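Local coordinates for CELL division control protein 6 (Pyrobaculum aerophilum, PDB 1FNN) that binds ADP with magnesium in an AAA+ ATPase module and is probably involved in regulating the initiation of DNA replication, at residues V4-F10 with I244-Y248; S250-A254 with E265-K269. One frame throughout, in Å; residues are numbered along the deposited sequence.

Interaction 1 (V4-F10 with I244-Y248); sequences VVDDSVF and IDILY. With ADP (adenosine-5'-diphosphate), chain D.
Phe10 and Tyr248 meet as a slid-apart aromatic pair: their planes are only 15° from parallel, but the ring centroids lie 5.0 Å apart and the rings barely overlap. What lies over the tyrosine ring is instead the Phe10 methylene, a CH-pi contact with CB 3.7 Å from the Tyr248 centroid. The closest approach, 3.4 Å between Phe10 CG and Tyr248 CD1, falls beside it. Tyr248 has its CG anti to the backbone N (chi1 180°), which carries the ring out from helix 240-256 across the phenylalanine toward the start of the chain. There Val4 CG1 reaches the edge of the tyrosine ring, 4.1 Å from CE1, and Asp7 CB packs 3.5 Å from the Tyr248 hydroxyl oxygen. One turn before Tyr248, Ile244 CG2 touches Phe10 CD2 at 3.8 Å; Leu247, the residue just before the tyrosine, brings CD2 to the edge of the phenylalanine ring. The contact thus fastens the N-terminal arm to the AAA+ lid, beside the nucleotide: the other branch of Ile244 ends in CD1, 3.5 Å from the ribose O4' of ADP. An alanine in place of Tyr248 would probably leave the Phe10 methylene without its aromatic cover and take away the ring edge that Val4 CG1 packs on. No hydrogen bond joins the two segments. Within the arm, Asp6 OD1 takes both Ser8 OG (2.8 Å) and Ser8 N from one face of its carboxylate plane, the latter bond forming an Asx turn that leads into the short 3-10 turn 7-10; Val5 and Asp6 also bond to the backbone of Gly209. Farther out, Val9 O accepts from Arg205 NH1, whose NH2 binds ADP, and Ile244 also packs on Ile201 and Leu202 of helix 195-209.

Interaction 2 (S250-A254 with E265-K269); sequences SAYAA and EDVRK
Ser250 OG is held by Ile246 O, one turn earlier on its own helix, and by a weak hydrogen bond with Ser270 OG. With OG anti to the carbonyl carbon and beside the backbone N (chi1 -60°), the hydroxyl lies against helix 264-274, 3.3 Å from Val267 CA and 3.6 Å from Val267 CG2, without a hydrogen bond across the two segments. Asp266, whose CA is the nearest to that of Ser250, also packs on other residues of 250-254. Its CB rests 3.6 Å from Ser250 O, and its carboxylate lies over small residues: OD2 is 3.4 Å from Ala254 CB and OD1 is 3.8 Å from Ala253 CB. The carboxylate's polar partners come from the connection between the helices, Ala263 N bonding to OD2 and Arg259 NH2 forming a salt bridge with OD1, so this buried charge is probably well compensated. Serine and alanine side chains permit a close crossing, with the local axes 8.4 Å apart and their N-to-C directions at 124°. The pair belongs to the helical lid of the AAA+ module, where Val267 also packs on Met222, Ile223 and Ile226 of helix 217-227, and Ala251 and Ala254 touch Ile3 of the N-terminal arm.

How the interactions relate
Both interactions use helix 240-256 in succession: 244-248 receives the N-terminal arm, and 250-254 packs against helix 264-274. Interaction 1 is partly buried, grading from Phe10 inside to exposed Asp7, and relies on aromatic and aliphatic packing beside the nucleotide. Interaction 2 is a buried helix-helix crossing within the lid, with small side chains around a carboxylate and a hydroxyl whose hydrogen bonds are made outside the facing segment. Their centres are about 12 Å apart, and they touch where Val4 CG2 packs 3.6 Å from Ala251 CB. The arm therefore continues along the same helix, whereas only interaction 1 reaches ADP.

Interaction 1 (V4-F10 with I244-Y248)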
# COMPACT_ATOMS: atom_id res chain seq x y z
N VAL A 4 0.71 -9.61 -20.09
CA VAL A 4 -0.48 -9.14 -19.39
C VAL A 4 -1.73 -9.79 -20.03
O VAL A 4 -1.98 -9.56 -21.21
CB VAL A 4 -0.57 -7.63 -19.48
CG1 VAL A 4 -1.83 -7.09 -18.80
CG2 VAL A 4 0.63 -6.95 -18.77
N VAL A 5 -2.34 -10.74 -19.34
CA VAL A 5 -3.52 -11.41 -19.91
C VAL A 5 -4.80 -10.80 -19.35
O VAL A 5 -5.82 -10.84 -20.04
CB VAL A 5 -3.48 -12.91 -19.62
CG1 VAL A 5 -4.81 -13.55 -20.02
CG2 VAL A 5 -2.32 -13.52 -20.41
N ASP A 6 -4.79 -10.39 -18.08
CA ASP A 6 -5.98 -9.68 -17.58
C ASP A 6 -5.57 -8.42 -16.86
O ASP A 6 -5.37 -8.54 -15.65
CB ASP A 6 -6.77 -10.64 -16.69
CG ASP A 6 -8.09 -10.09 -16.18
OD1 ASP A 6 -8.42 -8.94 -16.53
OD2 ASP A 6 -8.78 -10.81 -15.44
N ASP A 7 -5.52 -7.25 -17.47
CA ASP A 7 -5.14 -6.02 -16.83
C ASP A 7 -6.09 -5.50 -15.76
O ASP A 7 -5.62 -4.74 -14.90
CB ASP A 7 -4.95 -4.88 -17.84
CG ASP A 7 -6.21 -4.32 -18.48
OD1 ASP A 7 -6.94 -3.47 -17.99
OD2 ASP A 7 -6.55 -4.73 -19.58
N SER A 8 -7.35 -5.96 -15.69
CA SER A 8 -8.26 -5.46 -14.66
C SER A 8 -7.76 -5.88 -13.29
O SER A 8 -8.03 -5.24 -12.26
CB SER A 8 -9.70 -5.96 -14.88
OG SER A 8 -9.74 -7.36 -14.56
N VAL A 9 -7.03 -6.97 -13.20
CA VAL A 9 -6.41 -7.49 -11.98
C VAL A 9 -5.39 -6.51 -11.38
O VAL A 9 -5.22 -6.44 -10.15
CB VAL A 9 -5.73 -8.82 -12.36
CG1 VAL A 9 -4.73 -9.29 -11.32
CG2 VAL A 9 -6.79 -9.87 -12.63
N PHE A 10 -4.94 -5.52 -12.13
CA PHE A 10 -4.02 -4.48 -11.71
C PHE A 10 -4.68 -3.15 -11.45
O PHE A 10 -4.02 -2.20 -11.02
CB PHE A 10 -2.92 -4.33 -12.80
CG PHE A 10 -2.20 -5.65 -12.83
CD1 PHE A 10 -2.49 -6.60 -13.80
CD2 PHE A 10 -1.23 -5.93 -11.88
CE1 PHE A 10 -1.84 -7.80 -13.83
CE2 PHE A 10 -0.56 -7.15 -11.91
CZ PHE A 10 -0.87 -8.09 -12.88
N ILE A 244 1.98 -3.49 -6.38
CA ILE A 244 1.20 -3.97 -7.56
C ILE A 244 1.40 -3.06 -8.75
O ILE A 244 1.49 -3.46 -9.91
CB ILE A 244 -0.31 -4.05 -7.14
CG1 ILE A 244 -0.47 -5.12 -6.05
CG2 ILE A 244 -1.14 -4.35 -8.40
CD1 ILE A 244 -1.77 -5.04 -5.23
N ASP A 245 1.51 -1.75 -8.55
CA ASP A 245 1.75 -0.80 -9.61
C ASP A 245 3.10 -1.11 -10.28
O ASP A 245 3.19 -1.17 -11.50
CB ASP A 245 1.72 0.59 -8.97
CG ASP A 245 1.89 1.81 -9.82
OD1 ASP A 245 1.82 1.78 -11.05
OD2 ASP A 245 2.10 2.93 -9.31
N ILE A 246 4.12 -1.47 -9.47
CA ILE A 246 5.42 -1.79 -10.08
C ILE A 246 5.34 -3.07 -10.87
O ILE A 246 5.95 -3.15 -11.95
CB ILE A 246 6.54 -1.86 -8.99
CG1 ILE A 246 6.83 -0.42 -8.52
CG2 ILE A 246 7.75 -2.57 -9.59
CD1 ILE A 246 7.62 -0.41 -7.18
N LEU A 247 4.68 -4.13 -10.36
CA LEU A 247 4.53 -5.36 -11.11
C LEU A 247 3.87 -5.14 -12.48
O LEU A 247 4.36 -5.58 -13.54
CB LEU A 247 3.72 -6.40 -10.32
CG LEU A 247 3.36 -7.72 -10.98
CD1 LEU A 247 4.60 -8.46 -11.52
CD2 LEU A 247 2.66 -8.69 -10.02
N TYR A 248 2.79 -4.36 -12.45
CA TYR A 248 2.03 -4.14 -13.70
C TYR A 248 2.83 -3.32 -14.70
O TYR A 248 2.94 -3.62 -15.90
CB TYR A 248 0.74 -3.39 -13.33
CG TYR A 248 -0.17 -3.06 -14.51
CD1 TYR A 248 -0.58 -4.07 -15.37
CD2 TYR A 248 -0.60 -1.77 -14.74
CE1 TYR A 248 -1.41 -3.81 -16.45
CE2 TYR A 248 -1.43 -1.49 -15.82
CZ TYR A 248 -1.82 -2.51 -16.66
OH TYR A 248 -2.65 -2.23 -17.74
PB ADP D . -5.52 1.34 1.64
O1B ADP D . -6.93 1.89 1.76
O2B ADP D . -5.02 0.77 2.84
O3B ADP D . -4.78 2.54 1.24
PA ADP D . -5.97 -0.57 -0.42
O1A ADP D . -7.12 -1.24 0.20
O2A ADP D . -6.38 0.30 -1.53
O3A ADP D . -5.17 0.21 0.64
O5' ADP D . -4.91 -1.65 -1.06
C5' ADP D . -3.97 -1.11 -1.97
C4' ADP D . -3.88 -2.11 -3.14
O4' ADP D . -3.42 -3.34 -2.63
C3' ADP D . -5.21 -2.42 -3.81
O3' ADP D . -4.95 -2.71 -5.18
C2' ADP D . -5.64 -3.59 -2.99
O2' ADP D . -6.59 -4.41 -3.67
C1' ADP D . -4.32 -4.35 -2.85
N9 ADP D . -4.37 -5.07 -1.64
C8 ADP D . -4.14 -4.56 -0.39
N7 ADP D . -3.99 -5.45 0.55
C5 ADP D . -4.14 -6.64 -0.15
C6 ADP D . -4.11 -7.98 0.28
N6 ADP D . -3.94 -8.30 1.55
N1 ADP D . -4.31 -8.94 -0.63
C2 ADP D . -4.53 -8.59 -1.89
N3 ADP D . -4.58 -7.38 -2.43
C4 ADP D . -4.37 -6.43 -1.47

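Interaction 2 (S250-A254 with E265-K269)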
# COMPACT_ATOMS: atom_id res chain seq x y z
N SER A 250 5.99 -3.27 -14.92
CA SER A 250 7.12 -4.08 -15.35
C SER A 250 6.62 -5.06 -16.41
O SER A 250 7.37 -5.41 -17.32
CB SER A 250 7.78 -4.85 -14.20
OG SER A 250 8.26 -3.89 -13.22
N ALA A 251 5.47 -5.70 -16.14
CA ALA A 251 4.90 -6.62 -17.16
C ALA A 251 4.70 -5.89 -18.47
O ALA A 251 5.04 -6.43 -19.53
CB ALA A 251 3.57 -7.22 -16.69
N TYR A 252 4.19 -4.67 -18.41
CA TYR A 252 3.92 -3.93 -19.62
C TYR A 252 5.22 -3.49 -20.30
O TYR A 252 5.30 -3.56 -21.52
CB TYR A 252 3.01 -2.70 -19.40
CG TYR A 252 2.76 -1.90 -20.65
CD1 TYR A 252 1.86 -2.38 -21.61
CD2 TYR A 252 3.41 -0.70 -20.88
CE1 TYR A 252 1.61 -1.67 -22.78
CE2 TYR A 252 3.17 0.03 -22.03
CZ TYR A 252 2.27 -0.47 -22.97
OH TYR A 252 2.05 0.26 -24.11
N ALA A 253 6.17 -2.96 -19.51
CA ALA A 253 7.48 -2.66 -20.10
C ALA A 253 8.00 -3.89 -20.79
O ALA A 253 8.41 -3.83 -21.96
CB ALA A 253 8.43 -2.16 -18.97
N ALA A 254 8.05 -5.08 -20.18
CA ALA A 254 8.57 -6.25 -20.87
C ALA A 254 7.82 -6.52 -22.18
O ALA A 254 8.37 -6.69 -23.29
CB ALA A 254 8.51 -7.44 -19.92
N GLU A 265 15.65 -5.39 -15.59
CA GLU A 265 15.64 -3.99 -16.00
C GLU A 265 14.23 -3.40 -16.11
O GLU A 265 14.04 -2.20 -15.90
CB GLU A 265 16.34 -3.75 -17.35
CG GLU A 265 15.69 -4.56 -18.46
CD GLU A 265 16.39 -4.68 -19.79
OE1 GLU A 265 16.91 -5.80 -20.02
OE2 GLU A 265 16.46 -3.73 -20.61
N ASP A 266 13.24 -4.26 -16.45
CA ASP A 266 11.85 -3.71 -16.48
C ASP A 266 11.46 -3.25 -15.10
O ASP A 266 10.87 -2.17 -14.89
CB ASP A 266 10.95 -4.87 -16.98
CG ASP A 266 11.35 -5.36 -18.38
OD1 ASP A 266 11.52 -4.42 -19.20
OD2 ASP A 266 11.43 -6.58 -18.46
N VAL A 267 11.76 -4.03 -14.04
CA VAL A 267 11.46 -3.62 -12.68
C VAL A 267 12.18 -2.33 -12.27
O VAL A 267 11.60 -1.41 -11.67
CB VAL A 267 11.79 -4.76 -11.70
CG1 VAL A 267 11.70 -4.42 -10.22
CG2 VAL A 267 10.92 -6.01 -11.96
N ARG A 268 13.50 -2.24 -12.56
CA ARG A 268 14.28 -1.06 -12.18
C ARG A 268 13.72 0.21 -12.78
O ARG A 268 13.53 1.26 -12.15
CB ARG A 268 15.78 -1.24 -12.64
CG ARG A 268 16.46 -2.39 -11.88
CD ARG A 268 18.00 -2.54 -12.19
NE ARG A 268 18.41 -3.86 -11.68
CZ ARG A 268 18.84 -4.81 -12.48
NH1 ARG A 268 18.92 -4.59 -13.80
NH2 ARG A 268 19.20 -5.99 -11.98
N LYS A 269 13.40 0.15 -14.09
CA LYS A 269 12.82 1.31 -14.77
C LYS A 269 11.43 1.60 -14.19
O LYS A 269 11.16 2.77 -13.96
CB LYS A 269 12.73 1.12 -16.29
CG LYS A 269 13.90 0.30 -16.82
CD LYS A 269 14.57 0.93 -18.04
CE LYS A 269 16.08 0.82 -17.94
NZ LYS A 269 16.78 0.66 -19.24